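Local atomic coordinates of invasion-associated protein B (Bartonella henselae, PDB entry 3DTD), a protein that is of unknown function but is probably associated with the invasion of host cells by this bacterium. Residues 26-34 with 151-162. Numbering follows the deposited sequence.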
loop_
_atom_site.group_PDB
_atom_site.type_symbol
_atom_site.label_atom_id
_atom_site.label_comp_id
_atom_site.label_asym_id
_atom_site.label_seq_id
_atom_site.Cartn_x
_atom_site.Cartn_y
_atom_site.Cartn_z
ATOM N N THR C 26 -14.910 30.090 3.541
ATOM C CA THR C 26 -13.771 30.954 3.234
ATOM C C THR C 26 -14.142 32.065 2.241
ATOM O O THR C 26 -14.602 31.793 1.130
ATOM C CB THR C 26 -12.572 30.133 2.680
ATOM O OG1 THR C 26 -12.281 29.037 3.556
ATOM C CG2 THR C 26 -11.324 31.008 2.532
ATOM N N GLU C 27 -13.939 33.312 2.660
ATOM C CA GLU C 27 -14.091 34.475 1.782
ATOM C C GLU C 27 -12.744 34.853 1.189
ATOM O O GLU C 27 -11.722 34.724 1.848
ATOM C CB GLU C 27 -14.659 35.668 2.545
ATOM C CG GLU C 27 -15.999 35.404 3.192
ATOM C CD GLU C 27 -16.634 36.645 3.783
ATOM O OE1 GLU C 27 -17.298 36.526 4.835
ATOM O OE2 GLU C 27 -16.476 37.735 3.196
ATOM N N THR C 28 -12.752 35.326 -0.053
ATOM C CA THR C 28 -11.526 35.654 -0.770
ATOM C C THR C 28 -11.546 37.109 -1.224
ATOM O O THR C 28 -12.485 37.549 -1.895
ATOM C CB THR C 28 -11.321 34.726 -1.987
ATOM O OG1 THR C 28 -11.487 33.358 -1.581
ATOM C CG2 THR C 28 -9.927 34.912 -2.591
ATOM N N TYR C 29 -10.511 37.848 -0.833
ATOM C CA TYR C 29 -10.335 39.234 -1.241
ATOM C C TYR C 29 -8.927 39.406 -1.771
ATOM O O TYR C 29 -7.978 39.554 -0.999
ATOM C CB TYR C 29 -10.613 40.190 -0.076
ATOM C CG TYR C 29 -12.048 40.145 0.380
ATOM C CD1 TYR C 29 -13.024 40.907 -0.258
ATOM C CD2 TYR C 29 -12.437 39.320 1.437
ATOM C CE1 TYR C 29 -14.348 40.856 0.146
ATOM C CE2 TYR C 29 -13.764 39.259 1.847
ATOM C CZ TYR C 29 -14.712 40.029 1.198
ATOM O OH TYR C 29 -16.023 39.980 1.598
ATOM N N GLY C 30 -8.808 39.360 -3.096
ATOM C CA GLY C 30 -7.523 39.388 -3.768
ATOM C C GLY C 30 -6.747 38.138 -3.421
ATOM O O GLY C 30 -7.164 37.027 -3.750
ATOM N N LEU C 31 -5.630 38.329 -2.729
ATOM C CA LEU C 31 -4.787 37.223 -2.292
ATOM C C LEU C 31 -5.061 36.846 -0.834
ATOM O O LEU C 31 -4.495 35.887 -0.316
ATOM C CB LEU C 31 -3.309 37.560 -2.502
ATOM C CG LEU C 31 -2.809 37.728 -3.942
ATOM C CD1 LEU C 31 -1.376 38.211 -3.955
ATOM C CD2 LEU C 31 -2.933 36.437 -4.745
ATOM N N TRP C 32 -5.951 37.589 -0.186
ATOM C CA TRP C 32 -6.240 37.382 1.230
ATOM C C TRP C 32 -7.522 36.597 1.465
ATOM O O TRP C 32 -8.481 36.715 0.701
ATOM C CB TRP C 32 -6.255 38.722 1.973
ATOM C CG TRP C 32 -4.880 39.221 2.235
ATOM C CD1 TRP C 32 -4.043 39.826 1.342
ATOM C CD2 TRP C 32 -4.155 39.128 3.470
ATOM N NE1 TRP C 32 -2.844 40.123 1.944
ATOM C CE2 TRP C 32 -2.886 39.708 3.252
ATOM C CE3 TRP C 32 -4.456 38.613 4.740
ATOM C CZ2 TRP C 32 -1.918 39.792 4.258
ATOM C CZ3 TRP C 32 -3.495 38.698 5.740
ATOM C CH2 TRP C 32 -2.240 39.283 5.492
ATOM N N SER C 33 -7.510 35.780 2.517
ATOM C CA SER C 33 -8.652 34.941 2.882
ATOM C C SER C 33 -9.230 35.319 4.246
ATOM O O SER C 33 -8.515 35.809 5.116
ATOM C CB SER C 33 -8.259 33.462 2.883
ATOM O OG SER C 33 -7.791 33.046 1.612
ATOM N N ILE C 34 -10.532 35.088 4.415
ATOM C CA ILE C 34 -11.217 35.322 5.685
ATOM C C ILE C 34 -12.010 34.089 6.127
ATOM O O ILE C 34 -12.815 33.542 5.367
ATOM C CB ILE C 34 -12.143 36.579 5.641
ATOM C CG1 ILE C 34 -11.303 37.852 5.536
ATOM C CG2 ILE C 34 -13.039 36.668 6.888
ATOM C CD1 ILE C 34 -12.098 39.077 5.233
ATOM N N GLN C 151 2.519 39.242 0.348
ATOM C CA GLN C 151 1.872 40.063 -0.673
ATOM C C GLN C 151 0.598 40.680 -0.107
ATOM O O GLN C 151 -0.190 39.996 0.548
ATOM C CB GLN C 151 1.564 39.238 -1.917
ATOM C CG GLN C 151 2.781 38.655 -2.607
ATOM C CD GLN C 151 2.417 37.835 -3.826
ATOM O OE1 GLN C 151 2.242 38.372 -4.918
ATOM N NE2 GLN C 151 2.307 36.522 -3.645
ATOM N N LEU C 152 0.407 41.972 -0.365
ATOM C CA LEU C 152 -0.662 42.744 0.270
ATOM C C LEU C 152 -1.881 43.026 -0.614
ATOM O O LEU C 152 -2.770 43.773 -0.215
ATOM C CB LEU C 152 -0.103 44.058 0.841
ATOM C CG LEU C 152 0.994 43.966 1.907
ATOM C CD1 LEU C 152 1.593 45.344 2.163
ATOM C CD2 LEU C 152 0.486 43.334 3.211
ATOM N N ASN C 153 -1.924 42.435 -1.807
ATOM C CA ASN C 153 -3.072 42.601 -2.704
ATOM C C ASN C 153 -4.347 42.013 -2.101
ATOM O O ASN C 153 -4.462 40.800 -1.918
ATOM C CB ASN C 153 -2.803 41.999 -4.087
ATOM C CG ASN C 153 -3.938 42.261 -5.066
ATOM O OD1 ASN C 153 -4.801 41.410 -5.276
ATOM N ND2 ASN C 153 -3.953 43.452 -5.650
ATOM N N GLY C 154 -5.284 42.895 -1.769
ATOM C CA GLY C 154 -6.536 42.498 -1.150
ATOM C C GLY C 154 -6.606 42.746 0.347
ATOM O O GLY C 154 -7.632 42.461 0.960
ATOM N N PHE C 155 -5.524 43.273 0.928
ATOM C CA PHE C 155 -5.449 43.542 2.371
ATOM C C PHE C 155 -6.518 44.530 2.816
ATOM O O PHE C 155 -7.223 44.286 3.797
ATOM C CB PHE C 155 -4.058 44.061 2.775
ATOM C CG PHE C 155 -3.854 44.192 4.269
ATOM C CD1 PHE C 155 -3.189 43.194 4.977
ATOM C CD2 PHE C 155 -4.302 45.321 4.963
ATOM C CE1 PHE C 155 -2.993 43.303 6.356
ATOM C CE2 PHE C 155 -4.121 45.437 6.337
ATOM C CZ PHE C 155 -3.463 44.426 7.036
ATOM N N SER C 156 -6.615 45.648 2.100
ATOM C CA SER C 156 -7.551 46.722 2.431
ATOM C C SER C 156 -9.002 46.234 2.387
ATOM O O SER C 156 -9.764 46.469 3.326
ATOM C CB SER C 156 -7.332 47.926 1.501
ATOM O OG SER C 156 -7.625 49.152 2.140
ATOM N N ASN C 157 -9.362 45.524 1.319
ATOM C CA ASN C 157 -10.718 44.991 1.160
ATOM C C ASN C 157 -11.084 43.893 2.153
ATOM O O ASN C 157 -12.235 43.815 2.591
ATOM C CB ASN C 157 -10.951 44.502 -0.270
ATOM C CG ASN C 157 -11.174 45.639 -1.250
ATOM O OD1 ASN C 157 -11.642 46.719 -0.885
ATOM N ND2 ASN C 157 -10.847 45.396 -2.512
ATOM N N ALA C 158 -10.107 43.058 2.504
ATOM C CA ALA C 158 -10.292 42.044 3.539
ATOM C C ALA C 158 -10.436 42.671 4.931
ATOM O O ALA C 158 -11.240 42.211 5.738
ATOM C CB ALA C 158 -9.167 41.018 3.514
ATOM N N LEU C 159 -9.674 43.729 5.200
ATOM C CA LEU C 159 -9.775 44.431 6.479
ATOM C C LEU C 159 -11.102 45.179 6.626
ATOM O O LEU C 159 -11.668 45.219 7.714
ATOM C CB LEU C 159 -8.584 45.366 6.689
ATOM C CG LEU C 159 -8.435 46.061 8.044
ATOM C CD1 LEU C 159 -8.527 45.089 9.221
ATOM C CD2 LEU C 159 -7.124 46.801 8.067
ATOM N N ASN C 160 -11.593 45.744 5.524
ATOM C CA ASN C 160 -12.926 46.352 5.460
ATOM C C ASN C 160 -14.055 45.377 5.776
ATOM O O ASN C 160 -15.035 45.745 6.423
ATOM C CB ASN C 160 -13.173 46.967 4.080
ATOM C CG ASN C 160 -12.365 48.224 3.846
ATOM O OD1 ASN C 160 -11.755 48.758 4.763
ATOM N ND2 ASN C 160 -12.354 48.701 2.608
ATOM N N ARG C 161 -13.904 44.143 5.298
ATOM C CA ARG C 161 -14.820 43.051 5.603
ATOM C C ARG C 161 -14.744 42.643 7.077
ATOM O O ARG C 161 -15.772 42.366 7.695
ATOM C CB ARG C 161 -14.543 41.861 4.675
ATOM C CG ARG C 161 -15.436 40.639 4.877
ATOM C CD ARG C 161 -16.903 40.946 4.691
ATOM N NE ARG C 161 -17.708 39.738 4.818
ATOM C CZ ARG C 161 -18.989 39.717 5.164
ATOM N NH1 ARG C 161 -19.631 40.849 5.432
ATOM N NH2 ARG C 161 -19.624 38.558 5.251
ATOM N N LEU C 162 -13.532 42.634 7.630
ATOM C CA LEU C 162 -13.308 42.373 9.050
ATOM C C LEU C 162 -13.953 43.422 9.959
ATOM O O LEU C 162 -14.460 43.089 11.033
ATOM C CB LEU C 162 -11.806 42.253 9.343
ATOM C CG LEU C 162 -11.261 40.916 9.859
ATOM C CD1 LEU C 162 -11.650 39.721 9.011
ATOM C CD2 LEU C 162 -9.762 40.996 10.031
#
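Arg161 grips the carboxylate of Glu27 side-on. Its NE donates to the syn lone pair of Glu27 OE2 at 2.9 Å, and its NH2 to Glu27 OE1 at 3.1 Å. The carboxylate and guanidinium planes are 44° apart. The hydroxyl of Tyr29 also donates to OE2 of Glu27 (2.8 Å from OH), nearly along the C-O axis, so two donors hold this one oxygen. With CG anti to the backbone N, Arg161 sets that atom 3.7 Å from Tyr29 CE2, and the bend at chi2 then brings its CD to Tyr29 OH at 3.4 Å. Ala158 CB packs against the CB atoms of Tyr29 and Trp32, while the CD1 of Ile34 reaches Ala158 and Leu162. At the other end, Trp32 NE1 donates to Gln151 O at 3.0 Å, in the carbonyl plane but bent, with 138° at the hydrogen. Phe155 turns its edge to one face of the indole, a T-shaped pair with planes at 87°. Leu31 N gives a straighter bond to Asn153 O (2.9 Å), and Gly30 and Gly154 let the backbones close up to 4.2 Å between their CA atoms. Behind this layer, Met47 of strand 42-52 touches Phe155 and Leu162, and His130 of a neighbouring subunit packs on Glu27 and Tyr29. The arrangement is a beta-hairpin with a two-residue loop, closed by a type II' turn from Tyr29 to Trp32, at the edge, within this chain, of the larger antiparallel sheet, laid over the N-terminal part of the C-terminal helix.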